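Local coordinates for D-3-phosphoglycerate dehydrogenase oxidoreductase protein (Ralstonia solanacearum, PDB 3GG9), which probably oxidises 3-phosphoglycerate with NAD as a member of the D-isomer specific 2-hydroxyacid dehydrogenase family, at residues A[209-215]-A[237-242]; A[217-223]-A[245-251]. All coordinates share one frame; numbering follows the deposited sequence.

Contact 1 (A[209-215]-A[237-242]); sequences KDALFEQ and DLTRMK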
loop_
_atom_site.group_PDB
_atom_site.type_symbol
_atom_site.label_atom_id
_atom_site.label_comp_id
_atom_site.label_asym_id
_atom_site.label_seq_id
_atom_site.Cartn_x
_atom_site.Cartn_y
_atom_site.Cartn_z
ATOM N N LYS A 209 -11.180 11.228 23.664
ATOM C CA LYS A 209 -9.906 11.274 22.965
ATOM C C LYS A 209 -8.959 10.197 23.484
ATOM O O LYS A 209 -8.355 9.474 22.693
ATOM C CB LYS A 209 -9.290 12.659 23.131
ATOM C CG LYS A 209 -8.006 12.874 22.387
ATOM C CD LYS A 209 -7.569 14.301 22.643
ATOM C CE LYS A 209 -6.097 14.475 22.426
ATOM N NZ LYS A 209 -5.695 15.807 22.949
ATOM N N ASP A 210 -8.862 10.082 24.806
ATOM C CA ASP A 210 -8.062 9.038 25.458
ATOM C C ASP A 210 -8.442 7.630 24.993
ATOM O O ASP A 210 -7.572 6.796 24.757
ATOM C CB ASP A 210 -8.200 9.111 26.987
ATOM C CG ASP A 210 -7.685 10.416 27.578
ATOM O OD1 ASP A 210 -7.642 10.512 28.825
ATOM O OD2 ASP A 210 -7.331 11.345 26.820
ATOM N N ALA A 211 -9.746 7.370 24.871
ATOM C CA ALA A 211 -10.273 6.072 24.432
ATOM C C ALA A 211 -9.881 5.724 22.991
ATOM O O ALA A 211 -9.661 4.555 22.663
ATOM C CB ALA A 211 -11.800 6.048 24.572
ATOM N N LEU A 212 -9.806 6.747 22.147
ATOM C CA LEU A 212 -9.412 6.583 20.750
ATOM C C LEU A 212 -7.992 6.070 20.625
ATOM O O LEU A 212 -7.728 5.159 19.849
ATOM C CB LEU A 212 -9.570 7.901 19.995
ATOM C CG LEU A 212 -9.462 7.831 18.470
ATOM C CD1 LEU A 212 -10.807 7.372 17.855
ATOM C CD2 LEU A 212 -9.067 9.204 17.957
ATOM N N PHE A 213 -7.092 6.647 21.410
ATOM C CA PHE A 213 -5.678 6.274 21.385
ATOM C C PHE A 213 -5.397 4.906 22.023
ATOM O O PHE A 213 -4.519 4.170 21.559
ATOM C CB PHE A 213 -4.828 7.387 22.041
ATOM C CG PHE A 213 -4.614 8.592 21.154
ATOM C CD1 PHE A 213 -5.487 9.670 21.190
ATOM C CD2 PHE A 213 -3.558 8.624 20.247
ATOM C CE1 PHE A 213 -5.303 10.783 20.350
ATOM C CE2 PHE A 213 -3.370 9.721 19.403
ATOM C CZ PHE A 213 -4.233 10.809 19.461
ATOM N N GLU A 214 -6.148 4.567 23.076
ATOM C CA GLU A 214 -6.043 3.272 23.750
ATOM C C GLU A 214 -6.506 2.091 22.899
ATOM O O GLU A 214 -5.840 1.047 22.851
ATOM C CB GLU A 214 -6.844 3.305 25.061
ATOM C CG GLU A 214 -6.124 4.047 26.179
ATOM C CD GLU A 214 -7.012 4.497 27.353
ATOM O OE1 GLU A 214 -8.263 4.473 27.264
ATOM O OE2 GLU A 214 -6.423 4.899 28.379
ATOM N N GLN A 215 -7.641 2.280 22.220
ATOM C CA GLN A 215 -8.344 1.206 21.519
ATOM C C GLN A 215 -7.950 0.930 20.065
ATOM O O GLN A 215 -8.139 -0.192 19.586
ATOM C CB GLN A 215 -9.842 1.483 21.548
ATOM C CG GLN A 215 -10.506 1.286 22.906
ATOM C CD GLN A 215 -11.984 1.599 22.823
ATOM O OE1 GLN A 215 -12.814 0.699 22.714
ATOM N NE2 GLN A 215 -12.313 2.884 22.797
ATOM N N ASP A 237 -0.689 11.218 24.730
ATOM C CA ASP A 237 -1.682 10.588 23.845
ATOM C C ASP A 237 -1.095 9.412 23.066
ATOM O O ASP A 237 -1.676 8.333 23.021
ATOM C CB ASP A 237 -2.228 11.613 22.846
ATOM C CG ASP A 237 -3.043 12.718 23.511
ATOM O OD1 ASP A 237 -2.923 13.888 23.077
ATOM O OD2 ASP A 237 -3.807 12.413 24.452
ATOM N N LEU A 238 0.031 9.643 22.393
ATOM C CA LEU A 238 0.710 8.587 21.636
ATOM C C LEU A 238 1.184 7.414 22.500
ATOM O O LEU A 238 1.082 6.268 22.093
ATOM C CB LEU A 238 1.890 9.180 20.855
ATOM C CG LEU A 238 1.522 10.149 19.732
ATOM C CD1 LEU A 238 2.778 10.828 19.218
ATOM C CD2 LEU A 238 0.754 9.441 18.592
ATOM N N THR A 239 1.709 7.684 23.699
ATOM C CA THR A 239 2.184 6.588 24.552
ATOM C C THR A 239 1.041 5.805 25.220
ATOM O O THR A 239 1.276 4.808 25.882
ATOM C CB THR A 239 3.251 7.048 25.581
ATOM O OG1 THR A 239 2.749 8.159 26.311
ATOM C CG2 THR A 239 4.555 7.463 24.862
ATOM N N ARG A 240 -0.194 6.256 25.005
ATOM C CA ARG A 240 -1.407 5.543 25.397
ATOM C C ARG A 240 -1.683 4.390 24.425
ATOM O O ARG A 240 -2.388 3.428 24.755
ATOM C CB ARG A 240 -2.580 6.525 25.339
ATOM C CG ARG A 240 -3.687 6.293 26.324
ATOM C CD ARG A 240 -3.775 7.371 27.385
ATOM N NE ARG A 240 -3.791 8.720 26.822
ATOM C CZ ARG A 240 -3.968 9.828 27.537
ATOM N NH1 ARG A 240 -3.944 11.019 26.944
ATOM N NH2 ARG A 240 -4.166 9.747 28.846
ATOM N N MET A 241 -1.137 4.515 23.210
ATOM C CA MET A 241 -1.377 3.557 22.120
ATOM C C MET A 241 -0.828 2.161 22.410
ATOM O O MET A 241 0.122 2.013 23.187
ATOM C CB MET A 241 -0.844 4.098 20.775
ATOM C CG MET A 241 -1.598 5.347 20.242
ATOM S SD MET A 241 -1.144 6.013 18.597
ATOM C CE MET A 241 -1.757 4.726 17.510
ATOM N N LYS A 242 -1.424 1.139 21.798
ATOM C CA LYS A 242 -0.899 -0.224 21.919
ATOM C C LYS A 242 0.547 -0.313 21.393
ATOM O O LYS A 242 0.926 0.452 20.507
ATOM C CB LYS A 242 -1.759 -1.229 21.157
ATOM C CG LYS A 242 -3.236 -1.198 21.503
ATOM C CD LYS A 242 -3.982 -2.223 20.668
ATOM C CE LYS A 242 -5.462 -2.057 20.844
ATOM N NZ LYS A 242 -6.225 -3.165 20.174
HETATM O O HOH W 1 -4.528 14.872 25.533
HETATM O O HOH W 2 -3.598 2.182 20.176
HETATM O O HOH W 3 -3.516 0.843 24.478
HETATM O O HOH W 4 -9.348 -2.417 20.445
#
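The phenyl ring of Phe213 has CB of Asp237 over the centre of one face, a CH-pi contact with CB 3.9 Å from the ring centroid and 4° off the normal. At its edge lies CG of Met241, 3.8 Å from CD2 of Phe213, and the sulfur beyond makes a Met-aromatic contact there. The second flat group, the guanidinium of Arg240, carries OD2 of Asp210 over one face, each residue in one of two modelled conformers. The two planes are stacked 26° apart, and the 3.4 Å between OD2 and NH1 of Arg240 is a charge contact at which no N-H points. NH1 instead makes a bent hydrogen bond, on the anti side, to OD2 of Asp237, 2.9 Å away within the guanidinium plane. In those conformers Arg240 thus meets one carboxylate over a face and another at its edge, and probably offsets their mutual repulsion. Its chain, bent at chi2 and chi3, also brings CG against CG of Glu214 at a slant. The extended Lys209 brings NZ to 3.4 Å from OD1 of Asp237, completing the salt-bridge network; that amine also bonds to the carbonyl of Ile232. A water joins Phe213 O to Lys242 N. Helix 209-215 and the end of helix 235-238 with its following turn pack side by side on the Rossmann-type sheet, Phe213 and Met241 both resting on Leu219 of strand 218-221.

Contact 2 (A[217-223]-A[245-251]); sequences DVLSVHL and ALFVNTS
Val221 and Phe247 meet on one face of a pair of neighbouring parallel strands. From CB outward, Phe247 leaves its strand with CG anti to the backbone N (chi1 178°), a torsion that lays the ring along the strand direction. CD1 then comes 4.1 Å from the carbonyl O of Leu219. CE1, one atom further, meets two aliphatic groups on the same side, CG2 of Val221 at 3.5 Å and CD2 of Leu219 at 4.2 Å, and CZ still reaches the same valine methyl. The other face carries Val218, whose CG2 lies beside CD2 of Leu246 with both side chains pointing the same way, and Ser220 beside Val248.

Between the faces runs a regular parallel ladder, in which Leu219 gives its N-H to Leu246 O and takes the N-H of Val248 on its own carbonyl, the latter bond 2.7 Å from Val248 N to Leu219 O. The ladder ends in a polar cluster. Ser251 OG donates to Val221 O, 2.7 Å away and from above the carbonyl plane, and a water connects the same hydroxyl to ND1 of His222. Asn249 OD1 accepts from Ser251 N, an Asx turn that fixes the chain where it leaves the strand. A second water binds Val221 O, Ser220 OG and Thr250 N, so the strand ends are joined by solvent as well.

At the C-terminal ends of the strands, where Rossmann folds bind their dinucleotide, a glycerol and a sulfate, probably from the crystallisation liquor, lie near Ser251 and His222 respectively. Strand 162-166 continues the sheet beyond strand 218-221, helix 109-123 covers Val218, Ser220 and Leu246, and helix 170-181 packs against His222.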
loop_
_atom_site.group_PDB
_atom_site.type_symbol
_atom_site.label_atom_id
_atom_site.label_comp_id
_atom_site.label_asym_id
_atom_site.label_seq_id
_atom_site.Cartn_x
_atom_site.Cartn_y
_atom_site.Cartn_z
ATOM N N ASP A 217 -6.184 0.021 16.628
ATOM C CA ASP A 217 -5.058 -0.734 16.086
ATOM C C ASP A 217 -4.362 0.112 15.017
ATOM O O ASP A 217 -3.158 0.016 14.805
ATOM C CB ASP A 217 -5.535 -2.082 15.530
ATOM C CG ASP A 217 -6.147 -2.968 16.609
ATOM O OD1 ASP A 217 -5.402 -3.421 17.510
ATOM O OD2 ASP A 217 -7.375 -3.207 16.570
ATOM N N VAL A 218 -5.155 0.939 14.344
ATOM C CA VAL A 218 -4.672 1.909 13.375
ATOM C C VAL A 218 -5.373 3.211 13.749
ATOM O O VAL A 218 -6.592 3.249 13.922
ATOM C CB VAL A 218 -5.026 1.467 11.912
ATOM C CG1 VAL A 218 -4.759 2.575 10.900
ATOM C CG2 VAL A 218 -4.283 0.168 11.521
ATOM N N LEU A 219 -4.601 4.277 13.915
ATOM C CA LEU A 219 -5.189 5.577 14.209
ATOM C C LEU A 219 -4.747 6.562 13.143
ATOM O O LEU A 219 -3.549 6.810 12.944
ATOM C CB LEU A 219 -4.823 6.058 15.621
ATOM C CG LEU A 219 -5.613 7.261 16.175
ATOM C CD1 LEU A 219 -5.593 7.205 17.692
ATOM C CD2 LEU A 219 -5.130 8.636 15.680
ATOM N N SER A 220 -5.716 7.144 12.458
ATOM C CA SER A 220 -5.370 8.060 11.402
ATOM C C SER A 220 -5.937 9.428 11.662
ATOM O O SER A 220 -7.132 9.565 11.998
ATOM C CB SER A 220 -5.809 7.526 10.041
ATOM O OG SER A 220 -5.342 8.391 9.030
ATOM N N VAL A 221 -5.071 10.430 11.485
ATOM C CA VAL A 221 -5.376 11.857 11.765
ATOM C C VAL A 221 -5.808 12.676 10.542
ATOM O O VAL A 221 -5.063 12.796 9.567
ATOM C CB VAL A 221 -4.150 12.564 12.445
ATOM C CG1 VAL A 221 -4.548 13.940 12.930
ATOM C CG2 VAL A 221 -3.705 11.755 13.607
ATOM N N HIS A 222 -7.019 13.242 10.607
ATOM C CA HIS A 222 -7.550 14.067 9.525
ATOM C C HIS A 222 -8.082 15.418 9.981
ATOM O O HIS A 222 -9.288 15.666 9.968
ATOM C CB HIS A 222 -8.592 13.273 8.781
ATOM C CG HIS A 222 -8.051 11.994 8.250
ATOM N ND1 HIS A 222 -7.230 11.948 7.149
ATOM C CD2 HIS A 222 -8.137 10.729 8.716
ATOM C CE1 HIS A 222 -6.862 10.699 6.939
ATOM N NE2 HIS A 222 -7.392 9.942 7.880
ATOM N N LEU A 223 -7.161 16.295 10.360
ATOM C CA LEU A 223 -7.498 17.609 10.903
ATOM C C LEU A 223 -6.777 18.680 10.109
ATOM O O LEU A 223 -5.664 18.461 9.639
ATOM C CB LEU A 223 -7.051 17.705 12.370
ATOM C CG LEU A 223 -7.623 16.734 13.401
ATOM C CD1 LEU A 223 -6.856 16.818 14.713
ATOM C CD2 LEU A 223 -9.112 17.031 13.625
ATOM N N ALA A 245 0.283 -0.957 17.711
ATOM C CA ALA A 245 -0.532 0.036 17.026
ATOM C C ALA A 245 0.216 0.840 15.978
ATOM O O ALA A 245 1.422 1.096 16.100
ATOM C CB ALA A 245 -1.194 0.960 18.036
ATOM N N LEU A 246 -0.517 1.210 14.933
ATOM C CA LEU A 246 -0.017 2.085 13.867
ATOM C C LEU A 246 -0.610 3.514 13.917
ATOM O O LEU A 246 -1.836 3.718 13.926
ATOM C CB LEU A 246 -0.227 1.421 12.500
ATOM C CG LEU A 246 -0.055 2.311 11.259
ATOM C CD1 LEU A 246 1.432 2.559 11.033
ATOM C CD2 LEU A 246 -0.722 1.638 10.025
ATOM N N PHE A 247 0.267 4.507 13.979
ATOM C CA PHE A 247 -0.153 5.903 13.915
ATOM C C PHE A 247 0.045 6.463 12.504
ATOM O O PHE A 247 1.153 6.431 11.984
ATOM C CB PHE A 247 0.638 6.745 14.919
ATOM C CG PHE A 247 0.291 8.209 14.876
ATOM C CD1 PHE A 247 -0.910 8.669 15.415
ATOM C CD2 PHE A 247 1.148 9.121 14.285
ATOM C CE1 PHE A 247 -1.221 10.021 15.381
ATOM C CE2 PHE A 247 0.845 10.470 14.243
ATOM C CZ PHE A 247 -0.346 10.923 14.797
ATOM N N VAL A 248 -1.027 6.967 11.880
ATOM C CA VAL A 248 -0.946 7.521 10.519
ATOM C C VAL A 248 -1.227 9.022 10.516
ATOM O O VAL A 248 -2.223 9.487 11.080
ATOM C CB VAL A 248 -1.920 6.787 9.504
ATOM C CG1 VAL A 248 -1.736 7.311 8.081
ATOM C CG2 VAL A 248 -1.711 5.260 9.531
ATOM N N ASN A 249 -0.357 9.786 9.868
ATOM C CA ASN A 249 -0.582 11.223 9.731
ATOM C C ASN A 249 -0.246 11.701 8.332
ATOM O O ASN A 249 0.921 11.917 8.003
ATOM C CB ASN A 249 0.215 12.024 10.786
ATOM C CG ASN A 249 -0.130 13.514 10.782
ATOM O OD1 ASN A 249 -1.079 13.956 10.135
ATOM N ND2 ASN A 249 0.650 14.292 11.501
ATOM N N THR A 250 -1.285 11.892 7.519
ATOM C CA THR A 250 -1.120 12.528 6.235
ATOM C C THR A 250 -1.683 13.960 6.236
ATOM O O THR A 250 -1.939 14.521 5.177
ATOM C CB THR A 250 -1.839 11.709 5.132
ATOM O OG1 THR A 250 -3.227 11.685 5.435
ATOM C CG2 THR A 250 -1.342 10.269 5.119
ATOM N N SER A 251 -1.872 14.551 7.411
ATOM C CA SER A 251 -2.468 15.886 7.497
ATOM C C SER A 251 -1.418 16.992 7.572
ATOM O O SER A 251 -1.036 17.572 6.539
ATOM C CB SER A 251 -3.438 15.963 8.670
ATOM O OG SER A 251 -4.647 15.250 8.402
HETATM O O HOH W 5 -3.712 10.715 8.466
HETATM O O HOH W 6 -6.221 14.603 6.280
#

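Overall arrangement
Followed from its N-terminal side, the chain leaves helix 209-215, turns directly into strand 218-221, passes through helix 235-238 and returns as strand 246-249. Contact 1 closes the loop from helix 209-215 to segment 237-242, and contact 2 the loop from strand 218-221 to strand 246-249, each across 21 intervening residues. Because their segments alternate, the two loops cross and neither nests in the other. Contact 2 is the sheet pairing of a beta-alpha-beta unit, and contact 1 packs the layer beside it. Leu238 against Phe247 and the Lys242-Asp217 salt bridge join both layers within the presumed NAD-binding domain.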